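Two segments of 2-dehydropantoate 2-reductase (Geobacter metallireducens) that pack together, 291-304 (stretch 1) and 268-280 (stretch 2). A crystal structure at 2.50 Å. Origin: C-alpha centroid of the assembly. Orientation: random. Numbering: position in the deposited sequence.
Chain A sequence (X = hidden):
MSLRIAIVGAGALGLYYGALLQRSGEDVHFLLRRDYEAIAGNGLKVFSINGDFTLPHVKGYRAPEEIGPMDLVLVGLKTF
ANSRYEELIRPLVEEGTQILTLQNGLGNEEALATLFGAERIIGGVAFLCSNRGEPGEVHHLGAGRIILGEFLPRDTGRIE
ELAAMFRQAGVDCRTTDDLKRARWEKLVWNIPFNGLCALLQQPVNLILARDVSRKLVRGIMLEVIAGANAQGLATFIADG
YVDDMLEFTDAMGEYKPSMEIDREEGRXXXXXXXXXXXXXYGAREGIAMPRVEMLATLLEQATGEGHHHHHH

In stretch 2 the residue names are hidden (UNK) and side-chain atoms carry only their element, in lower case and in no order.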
# COMPACT_ATOMS: atom_id res chain seq x y z
N ARG A 291 14.61 -16.56 14.03
CA ARG A 291 14.53 -15.11 13.81
C ARG A 291 13.42 -14.48 14.64
O ARG A 291 13.64 -13.46 15.32
CB ARG A 291 14.41 -14.77 12.32
CG ARG A 291 15.71 -14.98 11.55
CD ARG A 291 15.57 -14.66 10.05
NE ARG A 291 16.52 -15.43 9.25
CZ ARG A 291 16.31 -16.67 8.81
NH1 ARG A 291 15.18 -17.32 9.08
NH2 ARG A 291 17.25 -17.29 8.10
N VAL A 292 12.24 -15.12 14.62
CA VAL A 292 11.12 -14.67 15.46
C VAL A 292 11.57 -14.68 16.92
O VAL A 292 11.28 -13.73 17.67
CB VAL A 292 9.81 -15.48 15.22
CG1 VAL A 292 8.63 -14.78 15.87
CG2 VAL A 292 9.52 -15.64 13.70
N GLU A 293 12.41 -15.64 17.28
CA GLU A 293 12.84 -15.80 18.66
C GLU A 293 13.77 -14.71 19.09
O GLU A 293 13.54 -14.07 20.11
CB GLU A 293 13.50 -17.16 18.91
CG GLU A 293 12.62 -18.10 19.72
CD GLU A 293 13.42 -19.19 20.41
OE1 GLU A 293 14.30 -18.87 21.22
OE2 GLU A 293 13.14 -20.38 20.14
N MET A 294 14.80 -14.51 18.28
CA MET A 294 15.75 -13.44 18.48
C MET A 294 15.01 -12.11 18.56
O MET A 294 15.23 -11.35 19.51
CB MET A 294 16.75 -13.43 17.33
CG MET A 294 17.90 -12.50 17.52
SD MET A 294 19.18 -12.83 16.32
CE MET A 294 20.05 -11.27 16.45
N LEU A 295 14.10 -11.87 17.62
CA LEU A 295 13.27 -10.65 17.61
C LEU A 295 12.46 -10.46 18.90
O LEU A 295 12.59 -9.43 19.56
CB LEU A 295 12.36 -10.63 16.39
CG LEU A 295 11.74 -9.29 15.96
CD1 LEU A 295 12.67 -8.11 16.19
CD2 LEU A 295 11.36 -9.38 14.49
N ALA A 296 11.64 -11.45 19.25
CA ALA A 296 10.83 -11.41 20.47
C ALA A 296 11.68 -11.03 21.68
O ALA A 296 11.32 -10.13 22.45
CB ALA A 296 10.13 -12.76 20.72
N THR A 297 12.83 -11.71 21.80
CA THR A 297 13.75 -11.51 22.91
C THR A 297 14.42 -10.13 22.91
O THR A 297 14.39 -9.43 23.93
CB THR A 297 14.86 -12.58 22.92
OG1 THR A 297 14.33 -13.84 22.50
CG2 THR A 297 15.42 -12.73 24.31
N LEU A 298 15.00 -9.73 21.77
CA LEU A 298 15.60 -8.39 21.64
C LEU A 298 14.56 -7.32 21.92
O LEU A 298 14.89 -6.20 22.33
CB LEU A 298 16.15 -8.15 20.23
CG LEU A 298 17.45 -8.82 19.81
CD1 LEU A 298 17.57 -8.77 18.30
CD2 LEU A 298 18.65 -8.17 20.48
N LEU A 299 13.30 -7.67 21.69
CA LEU A 299 12.27 -6.67 21.83
C LEU A 299 11.85 -6.51 23.29
O LEU A 299 11.51 -5.41 23.72
CB LEU A 299 11.12 -6.98 20.88
CG LEU A 299 10.24 -5.87 20.30
CD1 LEU A 299 10.95 -4.56 19.99
CD2 LEU A 299 9.65 -6.47 19.06
N GLU A 300 11.92 -7.59 24.07
CA GLU A 300 11.71 -7.47 25.52
C GLU A 300 12.97 -6.99 26.26
O GLU A 300 12.87 -6.46 27.37
CB GLU A 300 11.07 -8.74 26.12
CG GLU A 300 11.79 -10.06 25.87
CD GLU A 300 10.86 -11.21 25.45
OE1 GLU A 300 9.63 -11.00 25.36
OE2 GLU A 300 11.36 -12.32 25.20
N GLN A 301 14.15 -7.14 25.65
CA GLN A 301 15.39 -6.55 26.17
C GLN A 301 15.39 -5.03 26.12
O GLN A 301 15.87 -4.37 27.04
CB GLN A 301 16.63 -7.04 25.41
CG GLN A 301 17.44 -8.12 26.11
CD GLN A 301 17.91 -7.72 27.51
OE1 GLN A 301 18.52 -6.67 27.70
NE2 GLN A 301 17.64 -8.57 28.49
N ALA A 302 14.87 -4.48 25.02
CA ALA A 302 14.87 -3.04 24.81
C ALA A 302 13.81 -2.34 25.66
O ALA A 302 13.95 -1.17 26.00
CB ALA A 302 14.67 -2.71 23.34
N THR A 303 12.74 -3.06 26.00
CA THR A 303 11.67 -2.51 26.82
C THR A 303 11.55 -3.22 28.17
O THR A 303 10.49 -3.76 28.52
CB THR A 303 10.31 -2.51 26.09
OG1 THR A 303 9.94 -3.86 25.75
CG2 THR A 303 10.38 -1.67 24.83
N GLY A 304 12.65 -3.23 28.91
CA GLY A 304 12.69 -3.71 30.28
C GLY A 304 13.42 -2.68 31.13
O GLY A 304 12.86 -2.15 32.08
N UNK A 268 3.30 -0.14 27.36
CA UNK A 268 3.71 -1.54 27.14
C UNK A 268 3.37 -2.10 25.76
O UNK A 268 2.48 -1.59 25.07
c UNK A 268 1.84 -1.43 28.64
c UNK A 268 2.96 -2.31 28.23
c UNK A 268 2.35 -0.04 28.49
N UNK A 269 4.08 -3.16 25.37
CA UNK A 269 3.97 -3.73 24.04
C UNK A 269 3.27 -5.08 24.05
O UNK A 269 3.31 -5.80 25.05
c UNK A 269 5.35 -3.84 23.38
c UNK A 269 5.56 -1.38 22.81
c UNK A 269 6.24 -2.59 23.42
c UNK A 269 7.56 -2.85 22.72
N UNK A 270 2.64 -5.42 22.93
CA UNK A 270 1.91 -6.67 22.79
C UNK A 270 2.81 -7.83 22.32
O UNK A 270 2.47 -8.54 21.37
c UNK A 270 -0.16 -5.28 22.08
o UNK A 270 -2.36 -6.10 21.59
c UNK A 270 -1.45 -5.31 21.25
c UNK A 270 0.74 -6.49 21.82
o UNK A 270 -1.55 -4.55 20.26
N UNK A 271 3.95 -8.02 23.00
CA UNK A 271 4.91 -9.07 22.64
C UNK A 271 4.30 -10.45 22.81
O UNK A 271 4.47 -11.31 21.94
c UNK A 271 7.23 -10.08 23.09
c UNK A 271 7.49 -7.21 22.16
c UNK A 271 6.83 -7.59 23.48
c UNK A 271 6.21 -8.99 23.51
N UNK A 272 3.59 -10.65 23.92
CA UNK A 272 3.02 -11.96 24.27
C UNK A 272 2.16 -12.53 23.15
O UNK A 272 2.45 -13.62 22.64
c UNK A 272 2.24 -11.86 25.57
N UNK A 273 1.16 -11.77 22.72
CA UNK A 273 0.22 -12.23 21.68
C UNK A 273 0.79 -12.26 20.26
O UNK A 273 0.53 -13.21 19.51
c UNK A 273 -1.04 -11.39 21.72
N UNK A 274 1.55 -11.24 19.88
CA UNK A 274 2.13 -11.18 18.53
C UNK A 274 3.30 -12.17 18.33
O UNK A 274 3.40 -12.81 17.28
c UNK A 274 1.30 -8.81 18.14
c UNK A 274 2.53 -9.72 18.14
c UNK A 274 3.19 -9.67 16.76
c UNK A 274 1.63 -7.32 18.23
N UNK A 275 4.14 -12.33 19.35
CA UNK A 275 5.39 -13.09 19.21
C UNK A 275 5.45 -14.39 20.01
O UNK A 275 5.72 -15.45 19.44
c UNK A 275 6.59 -12.23 19.59
c UNK A 275 6.28 -9.87 18.82
c UNK A 275 7.44 -9.00 16.90
c UNK A 275 6.56 -8.81 17.95
c UNK A 275 8.06 -10.23 16.73
c UNK A 275 6.87 -11.11 18.64
c UNK A 275 7.77 -11.28 17.59
N UNK A 276 5.24 -14.31 21.32
CA UNK A 276 5.49 -15.46 22.19
C UNK A 276 4.46 -16.58 22.04
O UNK A 276 4.82 -17.76 22.12
n UNK A 276 11.78 -14.45 23.72
c UNK A 276 5.67 -15.05 23.66
n UNK A 276 10.67 -16.33 23.01
c UNK A 276 10.64 -15.13 23.56
n UNK A 276 9.48 -14.60 23.93
c UNK A 276 7.00 -14.33 23.95
c UNK A 276 8.19 -15.27 23.78
N UNK A 277 3.21 -16.21 21.79
CA UNK A 277 2.12 -17.16 21.50
C UNK A 277 2.31 -17.92 20.17
O UNK A 277 2.21 -19.15 20.17
o UNK A 277 0.56 -15.83 22.86
c UNK A 277 0.70 -16.50 21.60
c UNK A 277 -0.39 -17.53 21.47
N UNK A 278 2.56 -17.21 19.03
CA UNK A 278 2.91 -17.95 17.82
C UNK A 278 4.14 -18.83 17.94
O UNK A 278 4.12 -19.96 17.45
c UNK A 278 2.43 -15.77 18.72
c UNK A 278 2.22 -15.79 17.24
c UNK A 278 3.13 -16.84 16.79
N UNK A 279 5.20 -18.32 18.58
CA UNK A 279 6.42 -19.10 18.82
C UNK A 279 6.09 -20.35 19.64
O UNK A 279 6.60 -21.43 19.32
c UNK A 279 7.51 -18.26 19.51
c UNK A 279 9.10 -16.30 19.46
c UNK A 279 8.38 -17.36 18.63
c UNK A 279 9.38 -18.18 17.84
N UNK A 280 5.25 -20.18 20.66
CA UNK A 280 4.68 -21.32 21.41
C UNK A 280 3.97 -22.31 20.49
O UNK A 280 4.27 -23.50 20.54
c UNK A 280 3.71 -20.84 22.51

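Position 268 has three side-chain carbons that close a ring onto its own backbone nitrogen, which only proline does; P268 lies before the helix and touches nothing on stretch 1. Position 269 carries four carbons forked at the second, the mark of leucine. L269 points toward stretch 1, and its CD1 lies 3.7 Å from T303 CG2, a close carbon-carbon contact near the C-terminal end of stretch 1, in the loop; a branched apolar chain suits a methyl neighbor. At 270, three carbons end in two oxygens, so the residue is glutamate; E270 occupies the N-cap position, and its OE1 is hydrogen-bonded elsewhere in the structure.

Position 271 has four carbons forked at the first, with one arm two carbons long: isoleucine. I271 CD1 packs 3.6 Å from L299 CG, while its CG2 comes within 3.4 Å of E300 OE1; the apolar fork, turned toward stretch 1, suits this buried place. Positions 272 and 273 each show a single carbon, hence A272 and A273. The first points away from stretch 1, is exposed and has no packing to make here; the second is buried out of its reach, where a lone methyl is apolar and compact. Position 274 repeats the four-carbon pattern forked at the first, with one longer arm; I274 is buried, but out of reach of stretch 1.

At 275, one carbon leads to a six-carbon ring without a heteroatom: phenylalanine. The F275 side chain fills a hole among V292, L295, A296 and L299, with V292 CG1 at the ring edge, 4.0 Å from F275 CD1, and L299 CD2 4.0 Å from F275 CZ. A broad apolar ring suits so greasy a pocket.

Position 276 runs through three carbons and a nitrogen to a carbon bearing two more nitrogens, which identifies arginine. R276 NH2 forms a salt bridge with E300 OE2 at 2.6 Å and a weak hydrogen bond to T297 OG1 at 2.9 Å. The guanidinium meets these oxygens near its plane, where its N-H groups point, and offers one face to A296 CB.

One carbon bearing an oxygen and a carbon makes 277 threonine; T277 OG1 bonds back to A272 O at 2.9 Å. A ring onto the backbone nitrogen makes 278 proline, and P278, lacking an amide hydrogen, sits at the helix kink. Four carbons forked at the second make 279 leucine: L279 CG lies 3.8 Å from V292 CG1, and L279 CD2 3.7 Å from E293 CG, so its forked carbons, turned toward stretch 1, suit an apolar seat. The single carbon of 280 gives A280, exposed and out of reach.

The N-to-C directions of the helices differ by 145°, roughly antiparallel. At small A296 the backbones come close, its CA 5.8 Å from F275 CA; I271, F275 and L279 supply apolar packing, and R276 adds a polar clasp alongside.

Stretch 2 268-280: PLEIAAIFRTPLA
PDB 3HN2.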